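Local atomic coordinates of putative fructose-bisphosphate aldolase (Coccidioides immitis, PDB entry 3PM6), a protein that probably belongs to the class II fructose-bisphosphate aldolases, metal-dependent TIM-barrel proteins, and binds a zinc ion. Residues V170-A182 with R210-V222. Numbering follows the deposited sequence.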
loop_
_atom_site.group_PDB
_atom_site.type_symbol
_atom_site.label_atom_id
_atom_site.label_comp_id
_atom_site.label_asym_id
_atom_site.label_seq_id
_atom_site.Cartn_x
_atom_site.Cartn_y
_atom_site.Cartn_z
ATOM N N VAL A 170 -4.347 31.565 -14.761
ATOM C CA VAL A 170 -3.239 32.541 -14.735
ATOM C C VAL A 170 -1.996 31.882 -15.353
ATOM O O VAL A 170 -1.373 30.973 -14.756
ATOM C CB VAL A 170 -2.900 33.103 -13.309
ATOM C CG1 VAL A 170 -1.746 34.149 -13.375
ATOM C CG2 VAL A 170 -4.117 33.728 -12.628
ATOM N N LEU A 171 -1.655 32.361 -16.552
ATOM C CA LEU A 171 -0.435 32.007 -17.268
ATOM C C LEU A 171 0.844 32.527 -16.636
ATOM O O LEU A 171 0.916 33.662 -16.158
ATOM C CB LEU A 171 -0.522 32.482 -18.730
ATOM C CG LEU A 171 -1.651 31.867 -19.567
ATOM C CD1 LEU A 171 -1.629 32.424 -21.018
ATOM C CD2 LEU A 171 -1.580 30.315 -19.566
ATOM N N THR A 172 1.888 31.713 -16.676
ATOM C CA THR A 172 3.123 32.071 -15.982
ATOM C C THR A 172 4.001 32.984 -16.828
ATOM O O THR A 172 4.237 32.697 -17.989
ATOM C CB THR A 172 3.927 30.806 -15.619
ATOM O OG1 THR A 172 3.177 30.007 -14.685
ATOM C CG2 THR A 172 5.233 31.183 -15.012
ATOM N N THR A 173 4.496 34.073 -16.228
ATOM C CA THR A 173 5.459 34.944 -16.883
ATOM C C THR A 173 6.840 34.685 -16.316
ATOM O O THR A 173 6.966 34.143 -15.215
ATOM C CB THR A 173 5.106 36.446 -16.677
ATOM O OG1 THR A 173 5.072 36.750 -15.266
ATOM C CG2 THR A 173 3.735 36.763 -17.313
ATOM N N PRO A 174 7.897 35.074 -17.063
ATOM C CA PRO A 174 9.237 35.062 -16.478
ATOM C C PRO A 174 9.308 35.870 -15.188
ATOM O O PRO A 174 10.011 35.473 -14.272
ATOM C CB PRO A 174 10.113 35.726 -17.567
ATOM C CG PRO A 174 9.418 35.418 -18.811
ATOM C CD PRO A 174 7.936 35.441 -18.494
ATOM N N GLU A 175 8.585 36.986 -15.111
ATOM C CA GLU A 175 8.703 37.830 -13.923
ATOM C C GLU A 175 8.100 37.143 -12.680
ATOM O O GLU A 175 8.743 37.123 -11.620
ATOM C CB GLU A 175 8.159 39.257 -14.148
ATOM N N GLU A 176 6.915 36.539 -12.806
ATOM C CA GLU A 176 6.331 35.822 -11.650
ATOM C C GLU A 176 7.247 34.636 -11.301
ATOM O O GLU A 176 7.475 34.364 -10.125
ATOM C CB GLU A 176 4.843 35.425 -11.832
ATOM C CG GLU A 176 4.222 34.566 -10.652
ATOM C CD GLU A 176 2.702 34.368 -10.722
ATOM O OE1 GLU A 176 2.072 34.814 -11.700
ATOM O OE2 GLU A 176 2.117 33.774 -9.779
ATOM N N SER A 177 7.837 34.001 -12.317
ATOM C CA SER A 177 8.800 32.903 -12.101
ATOM C C SER A 177 9.988 33.333 -11.251
ATOM O O SER A 177 10.320 32.670 -10.256
ATOM C CB SER A 177 9.296 32.350 -13.428
ATOM O OG SER A 177 8.236 31.783 -14.170
ATOM N N GLU A 178 10.618 34.440 -11.654
ATOM C CA GLU A 178 11.680 35.111 -10.880
ATOM C C GLU A 178 11.251 35.405 -9.451
ATOM O O GLU A 178 11.992 35.092 -8.527
ATOM C CB GLU A 178 12.104 36.428 -11.566
ATOM C CG GLU A 178 13.138 36.265 -12.694
ATOM C CD GLU A 178 13.140 37.436 -13.682
ATOM O OE1 GLU A 178 12.770 38.566 -13.258
ATOM O OE2 GLU A 178 13.495 37.224 -14.880
ATOM N N GLU A 179 10.067 35.997 -9.269
ATOM C CA GLU A 179 9.531 36.212 -7.911
ATOM C C GLU A 179 9.520 34.898 -7.119
ATOM O O GLU A 179 9.902 34.882 -5.952
ATOM C CB GLU A 179 8.121 36.878 -7.887
ATOM C CG GLU A 179 7.937 38.112 -8.847
ATOM C CD GLU A 179 6.516 38.777 -8.806
ATOM O OE1 GLU A 179 5.847 38.993 -9.878
ATOM O OE2 GLU A 179 6.101 39.120 -7.676
ATOM N N PHE A 180 9.108 33.794 -7.746
ATOM C CA PHE A 180 9.030 32.515 -7.020
ATOM C C PHE A 180 10.401 31.892 -6.712
ATOM O O PHE A 180 10.580 31.265 -5.653
ATOM C CB PHE A 180 8.076 31.528 -7.684
ATOM C CG PHE A 180 6.656 31.710 -7.262
ATOM C CD1 PHE A 180 6.141 30.969 -6.216
ATOM C CD2 PHE A 180 5.835 32.637 -7.899
ATOM C CE1 PHE A 180 4.847 31.155 -5.810
ATOM C CE2 PHE A 180 4.532 32.821 -7.494
ATOM C CZ PHE A 180 4.031 32.081 -6.460
ATOM N N VAL A 181 11.364 32.085 -7.610
ATOM C CA VAL A 181 12.751 31.616 -7.371
ATOM C C VAL A 181 13.333 32.180 -6.043
ATOM O O VAL A 181 14.063 31.488 -5.336
ATOM C CB VAL A 181 13.681 31.969 -8.577
ATOM C CG1 VAL A 181 15.164 31.933 -8.196
ATOM C CG2 VAL A 181 13.432 31.041 -9.763
ATOM N N ALA A 182 13.013 33.436 -5.726
ATOM C CA ALA A 182 13.461 34.075 -4.463
ATOM C C ALA A 182 12.856 33.436 -3.210
ATOM O O ALA A 182 13.352 33.662 -2.102
ATOM C CB ALA A 182 13.180 35.596 -4.475
ATOM N N ARG A 210 6.198 30.990 -24.534
ATOM C CA ARG A 210 6.099 31.345 -23.123
ATOM C C ARG A 210 7.031 30.432 -22.311
ATOM O O ARG A 210 7.841 30.904 -21.509
ATOM C CB ARG A 210 4.652 31.190 -22.645
ATOM C CG ARG A 210 4.408 31.553 -21.189
ATOM C CD ARG A 210 2.919 31.411 -20.846
ATOM N NE ARG A 210 2.106 32.415 -21.531
ATOM C CZ ARG A 210 1.908 33.663 -21.083
ATOM N NH1 ARG A 210 2.462 34.060 -19.937
ATOM N NH2 ARG A 210 1.145 34.511 -21.784
ATOM N N LEU A 211 6.939 29.130 -22.566
ATOM C CA LEU A 211 7.766 28.161 -21.876
ATOM C C LEU A 211 9.258 28.464 -22.010
ATOM O O LEU A 211 9.940 28.521 -21.003
ATOM C CB LEU A 211 7.449 26.732 -22.356
ATOM C CG LEU A 211 8.218 25.642 -21.642
ATOM C CD1 LEU A 211 7.912 25.739 -20.128
ATOM C CD2 LEU A 211 7.877 24.238 -22.237
ATOM N N GLN A 212 9.765 28.671 -23.238
ATOM C CA GLN A 212 11.215 28.965 -23.431
ATOM C C GLN A 212 11.594 30.268 -22.712
ATOM O O GLN A 212 12.616 30.305 -22.044
ATOM C CB GLN A 212 11.671 28.898 -24.920
ATOM C CG GLN A 212 13.222 29.149 -25.265
ATOM C CD GLN A 212 14.311 28.329 -24.440
ATOM O OE1 GLN A 212 15.118 28.923 -23.733
ATOM N NE2 GLN A 212 14.351 27.029 -24.577
ATOM N N ARG A 213 10.733 31.287 -22.782
ATOM C CA ARG A 213 10.940 32.565 -22.062
ATOM C C ARG A 213 11.134 32.347 -20.559
ATOM O O ARG A 213 12.027 32.941 -19.943
ATOM C CB ARG A 213 9.763 33.545 -22.294
ATOM C CG ARG A 213 9.962 34.475 -23.456
ATOM C CD ARG A 213 8.752 35.324 -23.761
ATOM N NE ARG A 213 8.584 35.350 -25.208
ATOM C CZ ARG A 213 7.486 34.961 -25.847
ATOM N NH1 ARG A 213 6.426 34.576 -25.141
ATOM N NH2 ARG A 213 7.441 35.002 -27.183
ATOM N N ILE A 214 10.299 31.484 -19.989
ATOM C CA ILE A 214 10.450 31.031 -18.601
ATOM C C ILE A 214 11.776 30.322 -18.371
ATOM O O ILE A 214 12.519 30.641 -17.442
ATOM C CB ILE A 214 9.256 30.130 -18.194
ATOM C CG1 ILE A 214 7.943 30.928 -18.302
ATOM C CG2 ILE A 214 9.470 29.493 -16.781
ATOM C CD1 ILE A 214 6.730 30.082 -18.343
ATOM N N ASN A 215 12.083 29.373 -19.242
ATOM C CA ASN A 215 13.283 28.593 -19.118
ATOM C C ASN A 215 14.511 29.504 -19.172
ATOM O O ASN A 215 15.431 29.416 -18.338
ATOM C CB ASN A 215 13.312 27.590 -20.247
ATOM C CG ASN A 215 14.467 26.668 -20.155
ATOM O OD1 ASN A 215 14.842 26.266 -19.070
ATOM N ND2 ASN A 215 15.051 26.330 -21.287
ATOM N N GLU A 216 14.496 30.415 -20.137
ATOM C CA GLU A 216 15.600 31.348 -20.331
ATOM C C GLU A 216 15.797 32.215 -19.082
ATOM O O GLU A 216 16.924 32.478 -18.679
ATOM C CB GLU A 216 15.313 32.203 -21.562
ATOM C CG GLU A 216 16.478 32.999 -22.047
ATOM C CD GLU A 216 17.486 32.140 -22.753
ATOM O OE1 GLU A 216 17.101 31.029 -23.184
ATOM O OE2 GLU A 216 18.653 32.563 -22.857
ATOM N N ALA A 217 14.701 32.639 -18.445
ATOM C CA ALA A 217 14.834 33.523 -17.283
ATOM C C ALA A 217 15.287 32.788 -16.032
ATOM O O ALA A 217 16.083 33.310 -15.286
ATOM C CB ALA A 217 13.543 34.308 -17.014
ATOM N N VAL A 218 14.789 31.581 -15.789
ATOM C CA VAL A 218 15.071 30.929 -14.499
ATOM C C VAL A 218 15.629 29.518 -14.606
ATOM O O VAL A 218 16.047 28.945 -13.603
ATOM C CB VAL A 218 13.825 30.867 -13.590
ATOM C CG1 VAL A 218 13.239 32.247 -13.380
ATOM C CG2 VAL A 218 12.797 29.928 -14.176
ATOM N N GLY A 219 15.623 28.959 -15.817
ATOM C CA GLY A 219 15.995 27.578 -16.051
ATOM C C GLY A 219 17.291 27.129 -15.423
ATOM O O GLY A 219 17.415 25.974 -15.041
ATOM N N GLU A 220 18.261 28.029 -15.308
ATOM C CA GLU A 220 19.554 27.664 -14.723
ATOM C C GLU A 220 19.517 27.616 -13.188
ATOM O O GLU A 220 20.431 27.075 -12.561
ATOM C CB GLU A 220 20.659 28.601 -15.236
ATOM C CG GLU A 220 20.710 28.658 -16.770
ATOM C CD GLU A 220 21.950 29.352 -17.328
ATOM O OE1 GLU A 220 22.440 30.337 -16.710
ATOM O OE2 GLU A 220 22.421 28.912 -18.407
ATOM N N ARG A 221 18.453 28.163 -12.599
ATOM C CA ARG A 221 18.309 28.258 -11.138
ATOM C C ARG A 221 17.282 27.266 -10.572
ATOM O O ARG A 221 17.411 26.845 -9.416
ATOM C CB ARG A 221 17.987 29.709 -10.694
ATOM C CG ARG A 221 19.090 30.759 -11.068
ATOM C CD ARG A 221 18.731 32.221 -10.707
ATOM N NE ARG A 221 17.697 32.854 -11.552
ATOM C CZ ARG A 221 16.838 33.767 -11.101
ATOM N NH1 ARG A 221 16.870 34.143 -9.832
ATOM N NH2 ARG A 221 15.941 34.299 -11.890
ATOM N N VAL A 222 16.277 26.890 -11.371
ATOM C CA VAL A 222 15.268 25.921 -10.944
ATOM C C VAL A 222 14.909 24.884 -12.028
ATOM O O VAL A 222 15.056 25.146 -13.230
ATOM C CB VAL A 222 13.966 26.615 -10.409
ATOM C CG1 VAL A 222 14.269 27.534 -9.252
ATOM C CG2 VAL A 222 13.200 27.359 -11.518
#
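P174 sits 4.7 Å from I214, CA to CA, where helices 174-181 and 210-218 come together; their axes run roughly parallel, 37° apart and 9.1 Å at closest approach. The pairing widens toward E178 with V218. At the N-terminal end, R210 reaches out to the loop before helix 174-181. Its NH1 donates to T172 O (3.0 Å, 161° at the hydrogen) in the guanidinium plane but from above the carbonyl plane. The bend at chi3 (-68°) turns the guanidinium under L171, whose CB lies over the centre of one face, a flat surface well suited to aliphatic carbon.

T173 N-caps helix 174-181, its OG1 accepting from E176 N. S177, small enough for its buried place between the helices, ties its OG back to T173 O (2.9 Å), which S177 N grips from the opposite face; OG thus has a polar partner although I214 CG2 packs against it. I214 also sends CD1 to the methyl of T172. P174 suits the first turn, needing no N-H there, and rests CB on A217 CB (3.8 Å). Farther along, V181 divides its branches: CG2 meets V218 CG1 and, at 3.6 Å, V222 CG1, while CG1, anti to the backbone N, lies over a face of the R221 guanidinium. E178 lays its CG at the edge of that group.

These are neighbouring outer helices of the TIM barrel; both segments pack on strand 187-188, which lies between them in sequence, through L188 against S177, V218 and V222. On its other flank, helix 174-181 packs F180 and E179 against helix 126-141.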